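Local coordinates for peroxiredoxin PRX1, mitochondrial (Saccharomyces cerevisiae, PDB 5YKJ), which probably reduces peroxides in mitochondria as a 1-Cys peroxiredoxin, with its oxidised thiol resolved through the glutathione and thioredoxin systems, at residues V130-P135 / I139-T144; D59-K64 / E155-I160; V32-P37 / S49-L54; D28-L33 / D161-T166. One frame throughout, in Å; residues are numbered along the deposited sequence.

Contact 1. Residues V130-P135 / I139-T144; sequences VFVIDP and IRLIFT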
loop_
_atom_site.group_PDB
_atom_site.type_symbol
_atom_site.label_atom_id
_atom_site.label_comp_id
_atom_site.label_asym_id
_atom_site.label_seq_id
_atom_site.Cartn_x
_atom_site.Cartn_y
_atom_site.Cartn_z
ATOM N N VAL A 130 3.248 4.137 -3.635
ATOM C CA VAL A 130 2.678 3.193 -2.707
ATOM C C VAL A 130 1.559 2.468 -3.463
ATOM O O VAL A 130 0.753 3.069 -4.028
ATOM C CB VAL A 130 2.090 3.833 -1.421
ATOM C CG1 VAL A 130 1.464 2.775 -0.508
ATOM C CG2 VAL A 130 3.185 4.506 -0.637
ATOM N N PHE A 131 1.618 1.153 -3.450
ATOM C CA PHE A 131 0.623 0.352 -4.111
ATOM C C PHE A 131 -0.146 -0.513 -3.097
ATOM O O PHE A 131 0.460 -1.197 -2.364
ATOM C CB PHE A 131 1.304 -0.610 -5.130
ATOM C CG PHE A 131 2.210 0.057 -6.142
ATOM C CD1 PHE A 131 3.528 0.370 -5.856
ATOM C CD2 PHE A 131 1.750 0.353 -7.413
ATOM C CE1 PHE A 131 4.328 0.969 -6.771
ATOM C CE2 PHE A 131 2.594 0.962 -8.330
ATOM C CZ PHE A 131 3.857 1.225 -8.000
ATOM N N VAL A 132 -1.473 -0.421 -3.084
ATOM C CA VAL A 132 -2.299 -1.259 -2.239
ATOM C C VAL A 132 -2.777 -2.390 -3.134
ATOM O O VAL A 132 -3.374 -2.149 -4.129
ATOM C CB VAL A 132 -3.475 -0.484 -1.728
ATOM C CG1 VAL A 132 -4.360 -1.372 -0.870
ATOM C CG2 VAL A 132 -2.997 0.707 -0.956
ATOM N N ILE A 133 -2.433 -3.605 -2.746
ATOM C CA ILE A 133 -2.701 -4.815 -3.526
ATOM C C ILE A 133 -3.627 -5.798 -2.813
ATOM O O ILE A 133 -3.474 -6.049 -1.675
ATOM C CB ILE A 133 -1.379 -5.466 -3.825
ATOM C CG1 ILE A 133 -0.530 -4.466 -4.570
ATOM C CG2 ILE A 133 -1.503 -6.757 -4.604
ATOM C CD1 ILE A 133 0.936 -4.812 -4.633
ATOM N N ASP A 134 -4.612 -6.286 -3.545
ATOM C CA ASP A 134 -5.537 -7.204 -2.977
ATOM C C ASP A 134 -5.017 -8.645 -2.993
ATOM O O ASP A 134 -4.027 -8.931 -3.500
ATOM C CB ASP A 134 -6.959 -7.013 -3.517
ATOM C CG ASP A 134 -7.160 -7.561 -4.936
ATOM O OD1 ASP A 134 -6.363 -8.313 -5.411
ATOM O OD2 ASP A 134 -8.161 -7.178 -5.493
ATOM N N PRO A 135 -5.794 -9.546 -2.373
ATOM C CA PRO A 135 -5.425 -10.964 -2.273
ATOM C C PRO A 135 -5.322 -11.674 -3.619
ATOM O O PRO A 135 -4.693 -12.658 -3.705
ATOM C CB PRO A 135 -6.519 -11.565 -1.384
ATOM C CG PRO A 135 -6.993 -10.436 -0.551
ATOM C CD PRO A 135 -6.868 -9.204 -1.429
ATOM N N ILE A 139 -3.750 -4.441 -8.236
ATOM C CA ILE A 139 -3.427 -3.152 -7.693
ATOM C C ILE A 139 -4.766 -2.413 -7.580
ATOM O O ILE A 139 -5.459 -2.258 -8.503
ATOM C CB ILE A 139 -2.458 -2.369 -8.602
ATOM C CG1 ILE A 139 -1.112 -3.076 -8.686
ATOM C CG2 ILE A 139 -2.286 -0.996 -8.015
ATOM C CD1 ILE A 139 -0.200 -2.570 -9.783
ATOM N N ARG A 140 -5.085 -1.977 -6.382
ATOM C CA ARG A 140 -6.342 -1.330 -6.103
ATOM C C ARG A 140 -6.319 0.191 -5.951
ATOM O O ARG A 140 -7.278 0.840 -6.150
ATOM C CB ARG A 140 -7.018 -1.983 -4.884
ATOM C CG ARG A 140 -7.201 -3.486 -5.016
ATOM C CD ARG A 140 -8.270 -3.849 -6.028
ATOM N NE ARG A 140 -9.561 -3.330 -5.637
ATOM C CZ ARG A 140 -10.376 -3.978 -4.836
ATOM N NH1 ARG A 140 -10.073 -5.171 -4.416
ATOM N NH2 ARG A 140 -11.506 -3.433 -4.479
ATOM N N LEU A 141 -5.171 0.676 -5.559
ATOM C CA LEU A 141 -4.977 2.070 -5.273
ATOM C C LEU A 141 -3.495 2.377 -5.304
ATOM O O LEU A 141 -2.758 1.603 -4.883
ATOM C CB LEU A 141 -5.537 2.376 -3.862
ATOM C CG LEU A 141 -5.648 3.807 -3.338
ATOM C CD1 LEU A 141 -6.836 3.996 -2.387
ATOM C CD2 LEU A 141 -4.397 4.209 -2.576
ATOM N N ILE A 142 -3.163 3.557 -5.825
ATOM C CA ILE A 142 -1.805 4.021 -5.924
ATOM C C ILE A 142 -1.694 5.464 -5.490
ATOM O O ILE A 142 -2.547 6.212 -5.731
ATOM C CB ILE A 142 -1.307 3.925 -7.402
ATOM C CG1 ILE A 142 -1.487 2.529 -7.955
ATOM C CG2 ILE A 142 0.169 4.272 -7.550
ATOM C CD1 ILE A 142 -1.132 2.438 -9.408
ATOM N N PHE A 143 -0.605 5.774 -4.824
ATOM C CA PHE A 143 -0.335 7.137 -4.530
ATOM C C PHE A 143 1.155 7.422 -4.503
ATOM O O PHE A 143 1.913 6.618 -4.066
ATOM C CB PHE A 143 -1.103 7.647 -3.328
ATOM C CG PHE A 143 -0.708 7.080 -2.025
ATOM C CD1 PHE A 143 0.271 7.679 -1.286
ATOM C CD2 PHE A 143 -1.351 5.993 -1.505
ATOM C CE1 PHE A 143 0.637 7.202 -0.092
ATOM C CE2 PHE A 143 -0.990 5.502 -0.288
ATOM C CZ PHE A 143 -0.006 6.118 0.427
ATOM N N THR A 144 1.508 8.592 -5.017
ATOM C CA THR A 144 2.899 9.011 -5.084
ATOM C C THR A 144 3.162 10.399 -4.540
ATOM O O THR A 144 2.828 11.342 -5.123
ATOM C CB THR A 144 3.481 8.880 -6.508
ATOM O OG1 THR A 144 3.111 7.639 -7.096
ATOM C CG2 THR A 144 4.984 9.002 -6.474
#

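Contact 2. Residues D59-K64 / E155-I160; sequences DKRNVK and EVLRVI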
loop_
_atom_site.group_PDB
_atom_site.type_symbol
_atom_site.label_atom_id
_atom_site.label_comp_id
_atom_site.label_asym_id
_atom_site.label_seq_id
_atom_site.Cartn_x
_atom_site.Cartn_y
_atom_site.Cartn_z
ATOM N N ASP A 59 -1.735 -5.970 10.600
ATOM C CA ASP A 59 -1.919 -7.366 10.806
ATOM C C ASP A 59 -3.397 -7.704 11.010
ATOM O O ASP A 59 -3.869 -8.647 10.485
ATOM C CB ASP A 59 -1.168 -7.812 12.065
ATOM C CG ASP A 59 0.330 -7.816 11.908
ATOM O OD1 ASP A 59 0.835 -7.951 10.814
ATOM O OD2 ASP A 59 0.990 -7.746 12.924
ATOM N N LYS A 60 -4.086 -6.898 11.773
ATOM C CA LYS A 60 -5.463 -7.196 12.053
ATOM C C LYS A 60 -6.379 -7.056 10.866
ATOM O O LYS A 60 -7.477 -7.518 10.899
ATOM C CB LYS A 60 -5.956 -6.430 13.261
ATOM C CG LYS A 60 -6.175 -5.001 13.031
ATOM C CD LYS A 60 -6.958 -4.349 14.131
ATOM C CE LYS A 60 -6.190 -4.123 15.406
ATOM N NZ LYS A 60 -6.844 -2.946 16.008
ATOM N N ARG A 61 -5.891 -6.393 9.826
ATOM C CA ARG A 61 -6.670 -6.238 8.643
ATOM C C ARG A 61 -6.217 -7.214 7.551
ATOM O O ARG A 61 -6.549 -7.052 6.461
ATOM C CB ARG A 61 -6.562 -4.819 8.145
ATOM C CG ARG A 61 -7.155 -3.783 9.103
ATOM C CD ARG A 61 -6.696 -2.400 8.763
ATOM N NE ARG A 61 -7.476 -1.339 9.354
ATOM C CZ ARG A 61 -7.289 -0.791 10.541
ATOM N NH1 ARG A 61 -6.356 -1.197 11.351
ATOM N NH2 ARG A 61 -8.097 0.151 10.915
ATOM N N ASN A 62 -5.431 -8.212 7.921
ATOM C CA ASN A 62 -4.889 -9.161 6.959
ATOM C C ASN A 62 -4.098 -8.466 5.840
ATOM O O ASN A 62 -4.238 -8.781 4.724
ATOM C CB ASN A 62 -5.950 -10.079 6.356
ATOM C CG ASN A 62 -5.359 -11.235 5.627
ATOM O OD1 ASN A 62 -4.358 -11.748 6.004
ATOM N ND2 ASN A 62 -6.018 -11.646 4.564
ATOM N N VAL A 63 -3.295 -7.492 6.225
ATOM C CA VAL A 63 -2.445 -6.755 5.316
ATOM C C VAL A 63 -0.957 -6.949 5.676
ATOM O O VAL A 63 -0.594 -6.758 6.765
ATOM C CB VAL A 63 -2.737 -5.252 5.361
ATOM C CG1 VAL A 63 -1.856 -4.511 4.384
ATOM C CG2 VAL A 63 -4.193 -4.964 5.064
ATOM N N LYS A 64 -0.154 -7.313 4.692
ATOM C CA LYS A 64 1.263 -7.464 4.843
ATOM C C LYS A 64 1.957 -6.256 4.200
ATOM O O LYS A 64 1.621 -5.854 3.143
ATOM C CB LYS A 64 1.751 -8.698 4.140
ATOM C CG LYS A 64 1.327 -9.965 4.820
ATOM C CD LYS A 64 2.002 -11.206 4.311
ATOM C CE LYS A 64 1.414 -12.372 5.050
ATOM N NZ LYS A 64 0.996 -13.484 4.207
ATOM N N GLU A 155 -4.419 7.643 6.619
ATOM C CA GLU A 155 -5.084 7.571 5.347
ATOM C C GLU A 155 -4.886 6.206 4.684
ATOM O O GLU A 155 -5.768 5.732 4.067
ATOM C CB GLU A 155 -4.635 8.721 4.450
ATOM C CG GLU A 155 -5.309 8.773 3.070
ATOM C CD GLU A 155 -6.831 8.958 3.109
ATOM O OE1 GLU A 155 -7.340 9.208 4.144
ATOM O OE2 GLU A 155 -7.418 8.891 2.055
ATOM N N VAL A 156 -3.706 5.623 4.808
ATOM C CA VAL A 156 -3.492 4.314 4.237
ATOM C C VAL A 156 -4.452 3.309 4.901
ATOM O O VAL A 156 -5.011 2.527 4.274
ATOM C CB VAL A 156 -2.018 3.853 4.415
ATOM C CG1 VAL A 156 -1.839 2.369 4.048
ATOM C CG2 VAL A 156 -1.082 4.749 3.635
ATOM N N LEU A 157 -4.585 3.391 6.202
ATOM C CA LEU A 157 -5.503 2.519 6.884
ATOM C C LEU A 157 -6.977 2.801 6.489
ATOM O O LEU A 157 -7.752 1.916 6.407
ATOM C CB LEU A 157 -5.312 2.572 8.403
ATOM C CG LEU A 157 -4.057 1.944 9.007
ATOM C CD1 LEU A 157 -3.789 2.486 10.410
ATOM C CD2 LEU A 157 -4.131 0.441 8.988
ATOM N N ARG A 158 -7.291 4.063 6.298
ATOM C CA ARG A 158 -8.651 4.433 5.949
ATOM C C ARG A 158 -9.076 3.831 4.601
ATOM O O ARG A 158 -10.118 3.269 4.474
ATOM C CB ARG A 158 -8.828 5.963 5.959
ATOM C CG ARG A 158 -10.278 6.444 5.900
ATOM C CD ARG A 158 -10.434 7.923 5.579
ATOM N NE ARG A 158 -10.017 8.257 4.245
ATOM C CZ ARG A 158 -10.803 8.162 3.198
ATOM N NH1 ARG A 158 -12.073 7.810 3.330
ATOM N NH2 ARG A 158 -10.326 8.442 2.020
ATOM N N VAL A 159 -8.213 3.956 3.623
ATOM C CA VAL A 159 -8.507 3.387 2.338
ATOM C C VAL A 159 -8.543 1.872 2.346
ATOM O O VAL A 159 -9.236 1.333 1.622
ATOM C CB VAL A 159 -7.687 3.955 1.168
ATOM C CG1 VAL A 159 -7.828 5.438 1.164
ATOM C CG2 VAL A 159 -6.241 3.522 1.233
ATOM N N ILE A 160 -7.710 1.250 3.164
ATOM C CA ILE A 160 -7.728 -0.183 3.250
ATOM C C ILE A 160 -9.112 -0.602 3.801
ATOM O O ILE A 160 -9.712 -1.508 3.324
ATOM C CB ILE A 160 -6.607 -0.747 4.158
ATOM C CG1 ILE A 160 -5.267 -0.699 3.444
ATOM C CG2 ILE A 160 -6.874 -2.214 4.492
ATOM C CD1 ILE A 160 -4.096 -0.765 4.395
#

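Contact 3. Residues V32-P37 / S49-L54; sequences VLFSHP and SAFAKL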
loop_
_atom_site.group_PDB
_atom_site.type_symbol
_atom_site.label_atom_id
_atom_site.label_comp_id
_atom_site.label_asym_id
_atom_site.label_seq_id
_atom_site.Cartn_x
_atom_site.Cartn_y
_atom_site.Cartn_z
ATOM N N VAL A 32 0.643 -3.884 1.006
ATOM C CA VAL A 32 1.022 -2.506 0.822
ATOM C C VAL A 32 2.525 -2.486 0.460
ATOM O O VAL A 32 3.344 -2.799 1.266
ATOM C CB VAL A 32 0.713 -1.618 2.037
ATOM C CG1 VAL A 32 1.202 -0.208 1.803
ATOM C CG2 VAL A 32 -0.752 -1.544 2.308
ATOM N N LEU A 33 2.816 -2.125 -0.790
ATOM C CA LEU A 33 4.171 -2.009 -1.233
ATOM C C LEU A 33 4.506 -0.498 -1.273
ATOM O O LEU A 33 3.879 0.213 -1.973
ATOM C CB LEU A 33 4.373 -2.666 -2.583
ATOM C CG LEU A 33 5.659 -2.519 -3.372
ATOM C CD1 LEU A 33 6.797 -3.164 -2.649
ATOM C CD2 LEU A 33 5.490 -3.024 -4.798
ATOM N N PHE A 34 5.477 -0.080 -0.479
ATOM C CA PHE A 34 5.879 1.290 -0.387
ATOM C C PHE A 34 7.355 1.460 -0.766
ATOM O O PHE A 34 8.148 0.699 -0.435
ATOM C CB PHE A 34 5.593 1.910 0.989
ATOM C CG PHE A 34 6.121 1.125 2.165
ATOM C CD1 PHE A 34 5.376 0.191 2.733
ATOM C CD2 PHE A 34 7.355 1.346 2.671
ATOM C CE1 PHE A 34 5.820 -0.502 3.798
ATOM C CE2 PHE A 34 7.819 0.652 3.761
ATOM C CZ PHE A 34 7.055 -0.281 4.300
ATOM N N SER A 35 7.600 2.531 -1.504
ATOM C CA SER A 35 8.847 2.805 -2.114
ATOM C C SER A 35 9.633 4.012 -1.613
ATOM O O SER A 35 9.092 4.960 -1.259
ATOM C CB SER A 35 8.605 2.975 -3.615
ATOM O OG SER A 35 7.760 1.980 -4.067
ATOM N N HIS A 36 10.950 3.839 -1.617
ATOM C CA HIS A 36 11.901 4.840 -1.206
ATOM C C HIS A 36 13.080 4.919 -2.161
ATOM O O HIS A 36 13.555 3.973 -2.585
ATOM C CB HIS A 36 12.373 4.556 0.228
ATOM C CG HIS A 36 11.244 4.472 1.180
ATOM N ND1 HIS A 36 10.695 5.568 1.774
ATOM C CD2 HIS A 36 10.527 3.421 1.610
ATOM C CE1 HIS A 36 9.659 5.201 2.485
ATOM N NE2 HIS A 36 9.545 3.905 2.417
ATOM N N PRO A 37 13.522 6.147 -2.468
ATOM C CA PRO A 37 14.655 6.308 -3.369
ATOM C C PRO A 37 16.010 5.830 -2.803
ATOM O O PRO A 37 16.825 5.417 -3.532
ATOM C CB PRO A 37 14.680 7.815 -3.683
ATOM C CG PRO A 37 13.338 8.303 -3.332
ATOM C CD PRO A 37 12.869 7.448 -2.216
ATOM N N SER A 49 9.467 3.955 9.995
ATOM C CA SER A 49 9.314 3.867 11.437
ATOM C C SER A 49 7.842 3.791 11.818
ATOM O O SER A 49 7.467 3.052 12.658
ATOM C CB SER A 49 9.970 5.123 12.115
ATOM O OG SER A 49 11.351 5.138 11.970
ATOM N N ALA A 50 7.036 4.615 11.186
ATOM C CA ALA A 50 5.614 4.622 11.479
ATOM C C ALA A 50 4.926 3.306 11.083
ATOM O O ALA A 50 4.161 2.782 11.815
ATOM C CB ALA A 50 4.940 5.830 10.843
ATOM N N PHE A 51 5.250 2.805 9.899
ATOM C CA PHE A 51 4.680 1.556 9.468
ATOM C C PHE A 51 5.102 0.451 10.415
ATOM O O PHE A 51 4.368 -0.422 10.674
ATOM C CB PHE A 51 5.086 1.224 8.032
ATOM C CG PHE A 51 4.293 1.965 6.996
ATOM C CD1 PHE A 51 2.973 1.702 6.807
ATOM C CD2 PHE A 51 4.888 2.896 6.203
ATOM C CE1 PHE A 51 2.270 2.398 5.858
ATOM C CE2 PHE A 51 4.170 3.609 5.258
ATOM C CZ PHE A 51 2.860 3.356 5.076
ATOM N N ALA A 52 6.333 0.516 10.868
ATOM C CA ALA A 52 6.795 -0.499 11.827
ATOM C C ALA A 52 6.019 -0.456 13.143
ATOM O O ALA A 52 5.660 -1.446 13.657
ATOM C CB ALA A 52 8.284 -0.361 12.118
ATOM N N LYS A 53 5.817 0.714 13.660
ATOM C CA LYS A 53 5.091 0.861 14.904
ATOM C C LYS A 53 3.664 0.407 14.756
ATOM O O LYS A 53 3.095 -0.081 15.662
ATOM C CB LYS A 53 4.972 2.287 15.329
ATOM C CG LYS A 53 6.163 3.071 15.740
ATOM C CD LYS A 53 5.625 4.219 16.609
ATOM C CE LYS A 53 6.073 5.606 16.272
ATOM N NZ LYS A 53 7.289 5.817 17.061
ATOM N N LEU A 54 3.090 0.685 13.602
ATOM C CA LEU A 54 1.699 0.370 13.354
ATOM C C LEU A 54 1.415 -0.984 12.729
ATOM O O LEU A 54 0.324 -1.256 12.448
ATOM C CB LEU A 54 1.065 1.469 12.515
ATOM C CG LEU A 54 0.992 2.845 13.165
ATOM C CD1 LEU A 54 0.728 3.842 12.059
ATOM C CD2 LEU A 54 -0.185 2.873 14.124
#

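Contact 4. Residues D28-L33 / D161-T166; sequences DSWGVL and DALQLT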
loop_
_atom_site.group_PDB
_atom_site.type_symbol
_atom_site.label_atom_id
_atom_site.label_comp_id
_atom_site.label_asym_id
_atom_site.label_seq_id
_atom_site.Cartn_x
_atom_site.Cartn_y
_atom_site.Cartn_z
ATOM N N ASP A 28 -2.403 -15.006 0.698
ATOM C CA ASP A 28 -3.756 -14.576 0.508
ATOM C C ASP A 28 -4.077 -13.283 1.282
ATOM O O ASP A 28 -5.186 -12.997 1.506
ATOM C CB ASP A 28 -4.765 -15.646 0.922
ATOM C CG ASP A 28 -4.682 -16.872 0.093
ATOM O OD1 ASP A 28 -4.432 -16.795 -1.101
ATOM O OD2 ASP A 28 -4.853 -17.941 0.673
ATOM N N SER A 29 -3.072 -12.540 1.688
ATOM C CA SER A 29 -3.269 -11.325 2.403
ATOM C C SER A 29 -3.314 -10.145 1.433
ATOM O O SER A 29 -2.930 -10.260 0.310
ATOM C CB SER A 29 -2.110 -11.102 3.353
ATOM O OG SER A 29 -2.106 -12.016 4.414
ATOM N N TRP A 30 -3.777 -9.033 1.927
ATOM C CA TRP A 30 -3.699 -7.799 1.172
ATOM C C TRP A 30 -2.226 -7.380 1.361
ATOM O O TRP A 30 -1.550 -7.830 2.227
ATOM C CB TRP A 30 -4.608 -6.695 1.737
ATOM C CG TRP A 30 -6.025 -6.851 1.407
ATOM C CD1 TRP A 30 -6.873 -7.764 1.908
ATOM C CD2 TRP A 30 -6.792 -6.035 0.545
ATOM N NE1 TRP A 30 -8.119 -7.599 1.391
ATOM C CE2 TRP A 30 -8.101 -6.522 0.560
ATOM C CE3 TRP A 30 -6.514 -4.927 -0.223
ATOM C CZ2 TRP A 30 -9.102 -5.965 -0.204
ATOM C CZ3 TRP A 30 -7.541 -4.352 -0.965
ATOM C CH2 TRP A 30 -8.802 -4.876 -0.951
ATOM N N GLY A 31 -1.805 -6.473 0.513
ATOM C CA GLY A 31 -0.473 -5.962 0.562
ATOM C C GLY A 31 -0.343 -4.450 0.351
ATOM O O GLY A 31 -1.091 -3.886 -0.338
ATOM N N VAL A 32 0.643 -3.884 1.006
ATOM C CA VAL A 32 1.022 -2.506 0.822
ATOM C C VAL A 32 2.525 -2.486 0.460
ATOM O O VAL A 32 3.344 -2.799 1.266
ATOM C CB VAL A 32 0.713 -1.618 2.037
ATOM C CG1 VAL A 32 1.202 -0.208 1.803
ATOM C CG2 VAL A 32 -0.752 -1.544 2.308
ATOM N N LEU A 33 2.816 -2.125 -0.790
ATOM C CA LEU A 33 4.171 -2.009 -1.233
ATOM C C LEU A 33 4.506 -0.498 -1.273
ATOM O O LEU A 33 3.879 0.213 -1.973
ATOM C CB LEU A 33 4.373 -2.666 -2.583
ATOM C CG LEU A 33 5.659 -2.519 -3.372
ATOM C CD1 LEU A 33 6.797 -3.164 -2.649
ATOM C CD2 LEU A 33 5.490 -3.024 -4.798
ATOM N N ASP A 161 -9.551 0.131 4.807
ATOM C CA ASP A 161 -10.840 -0.192 5.389
ATOM C C ASP A 161 -11.986 -0.029 4.374
ATOM O O ASP A 161 -12.850 -0.815 4.298
ATOM C CB ASP A 161 -11.091 0.645 6.635
ATOM C CG ASP A 161 -10.278 0.169 7.840
ATOM O OD1 ASP A 161 -9.840 -0.914 7.835
ATOM O OD2 ASP A 161 -10.123 0.919 8.729
ATOM N N ALA A 162 -11.931 1.035 3.616
ATOM C CA ALA A 162 -12.901 1.266 2.599
ATOM C C ALA A 162 -12.854 0.196 1.522
ATOM O O ALA A 162 -13.835 -0.252 1.101
ATOM C CB ALA A 162 -12.687 2.644 1.984
ATOM N N LEU A 163 -11.663 -0.173 1.070
ATOM C CA LEU A 163 -11.566 -1.177 0.032
ATOM C C LEU A 163 -12.073 -2.533 0.457
ATOM O O LEU A 163 -12.714 -3.201 -0.285
ATOM C CB LEU A 163 -10.115 -1.334 -0.439
ATOM C CG LEU A 163 -9.556 -0.211 -1.312
ATOM C CD1 LEU A 163 -8.039 -0.270 -1.280
ATOM C CD2 LEU A 163 -10.077 -0.361 -2.724
ATOM N N GLN A 164 -11.709 -2.907 1.664
ATOM C CA GLN A 164 -12.150 -4.173 2.197
ATOM C C GLN A 164 -13.653 -4.197 2.387
ATOM O O GLN A 164 -14.251 -5.178 2.144
ATOM C CB GLN A 164 -11.415 -4.545 3.483
ATOM C CG GLN A 164 -9.928 -4.770 3.246
ATOM C CD GLN A 164 -9.162 -5.181 4.495
ATOM O OE1 GLN A 164 -9.552 -4.917 5.583
ATOM N NE2 GLN A 164 -8.072 -5.807 4.286
ATOM N N LEU A 165 -14.180 -3.100 2.866
ATOM C CA LEU A 165 -15.606 -2.994 3.073
ATOM C C LEU A 165 -16.385 -3.052 1.754
ATOM O O LEU A 165 -17.379 -3.719 1.646
ATOM C CB LEU A 165 -15.974 -1.727 3.845
ATOM C CG LEU A 165 -17.487 -1.632 4.138
ATOM C CD1 LEU A 165 -17.922 -2.755 5.056
ATOM C CD2 LEU A 165 -17.779 -0.278 4.700
ATOM N N THR A 166 -15.889 -2.342 0.763
ATOM C CA THR A 166 -16.529 -2.373 -0.510
ATOM C C THR A 166 -16.549 -3.782 -1.123
ATOM O O THR A 166 -17.510 -4.161 -1.692
ATOM C CB THR A 166 -15.939 -1.368 -1.545
ATOM O OG1 THR A 166 -14.611 -1.673 -1.842
ATOM C CG2 THR A 166 -16.019 -0.049 -1.066
#

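Contact 1. Residues V130-P135 / I139-T144
Val132 O accepts the amide of Arg140 in the shortest hydrogen bond between the two segments, 2.8 Å from Arg140 N. Val132 N in turn donates to Leu141 O, at 3.0 Å. Phe131 pairs with Ile142 and Ile133 with Ile139, which gives strand 139-144 one residue more between these pairs: a beta bulge at Arg140 and Leu141, opposite Val132. Farther along, Val130 and Phe143 form a hydrogen-bonded antiparallel pair, with Val130 N 2.9 Å from Phe143 O and Phe143 N donating back to Val130 O.

The side chains of this last pair lie alongside each other. Phe143 CG sits between its backbone N and carbonyl carbon (chi1 68°), and this turns the ring over Val130. Val130 CB then stands over one ring face, 3.7 Å from the centroid of the Phe143 ring, as a CH-pi contact. The two methyls of Val130 straddle the outer end of the same ring. On the other side of the sheet, Phe131 CD2 lies 3.9 Å from Ile142 CG1, and Ile139 CD1 also touches the Phe131 ring.

Just past the strand, Asp134 OD2 takes Arg140 NH1 at 3.0 Å, in a salt bridge that uses the anti lone pair. The carboxylate and guanidinium planes are 76° apart. Asp134 OD1 receives the amides of Lys136 and Lys138 in the turn, while Arg140 NH2 pairs with Asp167.

Strand 129-133 lies between strand 30-36 and strand 139-144, the outermost of this sheet within the chain. Helix 153-169 covers the face that carries Val130, Val132, Leu141 and Phe143, whereas Tyr108 meets Phe131 on the other face.

Contact 2. Residues D59-K64 / E155-I160
Arg61 reaches across to Leu157 with an extended side chain. From CB its CG lies anti to the carbonyl carbon (chi1 -64°), and the chain then runs straight from CG to NE. CD is the first atom to touch, 3.8 Å from Leu157 CD2, and it also brushes Ile160 CG2. NE meets the same leucine methyl and forms a salt bridge with Asp161, one turn on in the helix. CZ follows at 3.7 Å from Leu157 CD2. At the tip, Arg61 NH1 is 3.6 Å from Leu157 CD2 and also pairs with Glu57.

The methyl stands 3.4 Å above the guanidinium plane, toward its rim, and the two side chains cross at about a right angle. Two carboxylates thus hold the group by its nitrogens while an apolar methyl covers one face. Without the guanidinium, as with a leucine here, Asp161 and Glu57 are likely to lose their positive partner.

Deeper in, Val63 and Ile160 meet tip to tip, with Val63 CG2 3.9 Å from Ile160 CG2. Phe58 packs against both and against Leu157.

Asn62, with positive phi, is the C-prime residue of a Schellman motif that ends helix 55-59. The chain then turns directly into strand 63-69. This is a helix-to-strand connection laid against a second helix, 153-169, in the alpha/beta layering of the thioredoxin fold.

Contact 3. Residues V32-P37 / S49-L54
Phe34 and Phe51 carry this contact, one ring lying on the other. They form a face-to-face stack with centroids 4.7 Å apart and planes at 10°. The stack is offset. Phe51 CD2 sits over the centre of the Phe34 ring, whereas Phe34 CE1 lies above the rim of the Phe51 ring. The closest pair is Phe34 CE1 and Phe51 CD2, at 4.3 Å. The rings are thus nearly parallel but not tightly pressed.

With chi1 at 52°, CG of Phe34 is flanked by both backbone neighbours of CA, and the ring projects from the strand toward the helix. Phe51 comes from the helix to meet it. Only the rings bridge the gap: Phe34 CA and Phe51 CA are 9.9 Å apart. Val32, two residues before Phe34 in the strand, adds a little burial, though its CG1 remains 4.9 Å from Phe51 CE1. His36 CD2 lies at the edge of the Phe34 ring, in its plane, and Phe34 CD2 is 3.4 Å from His36 NE2. Phe34 therefore has an aromatic group over one face and another at its rim.

Helix 46-53 follows closely on Cys44, which is found as S-hydroxycysteine in this entry and is probably the peroxidatic cysteine of this family. The stack ties that helix to strand 30-36, the central strand of the main sheet. Val48 of the helix and Arg151 also pack on Phe34 and His36. Phe51 further rests on Leu65 of the neighbouring strand 63-69, and Thr153 of helix 153-169 touches Ala50 and Leu54.

Contact 4. Residues D28-L33 / D161-T166
Trp30 spreads its indole against two residues of the helix, Leu163 and Gln164. The polar group comes over a face. Gln164 NE2 lies 3.3 Å above the indole plane toward its rim, nearest to Trp30 CD1, and the amide and ring planes are 67° apart. Trp30 NE1 is also close to Gln164 NE2, at 3.4 Å, but both are donors and do not bond. Gln164 NE2 is satisfied by the backbone oxygen of Arg61.

Apolar packing is shared by both helix residues. The extended glutamine and the indole run past each other in opposite directions, with Gln164 CG 3.7 Å from Trp30 CE2. Leu163 CB meets the far end of the indole at Trp30 CH2, 3.8 Å away.

This packing joins the start of the central strand 30-36 to helix 153-169, which packs on the sheet of the thioredoxin fold. Shortening Trp30 to an alanine is likely to open a gap beside Leu163 and leave Gln164 held mainly by its bond to the backbone oxygen of Arg61.

Within the helix, Thr166 OG1 bonds back to Leu163 O at 2.9 Å. Asp134 and Pro135 also pack on the indole.

Contact 4 opens first along the chain, and contact 3 starts from the same strand, 30-36. Contact 3 closes before contact 2 opens. Contact 1 is nested inside the loop closed by contact 2, and that loop inside the one closed by contact 4. All four reach the same mixed sheet. Contacts 2 and 4 are closest, with centres about 6 Å apart, and share helix 153-169, which directly follows the hairpin of contact 1. Contacts 3 and 4 are farthest, about 16 Å apart, toward different ends of strand 30-36. The long helix thus packs across four adjoining strands, from 63-69 to 139-144, and helix 46-53, near the modified Cys44, is set on the same central strand.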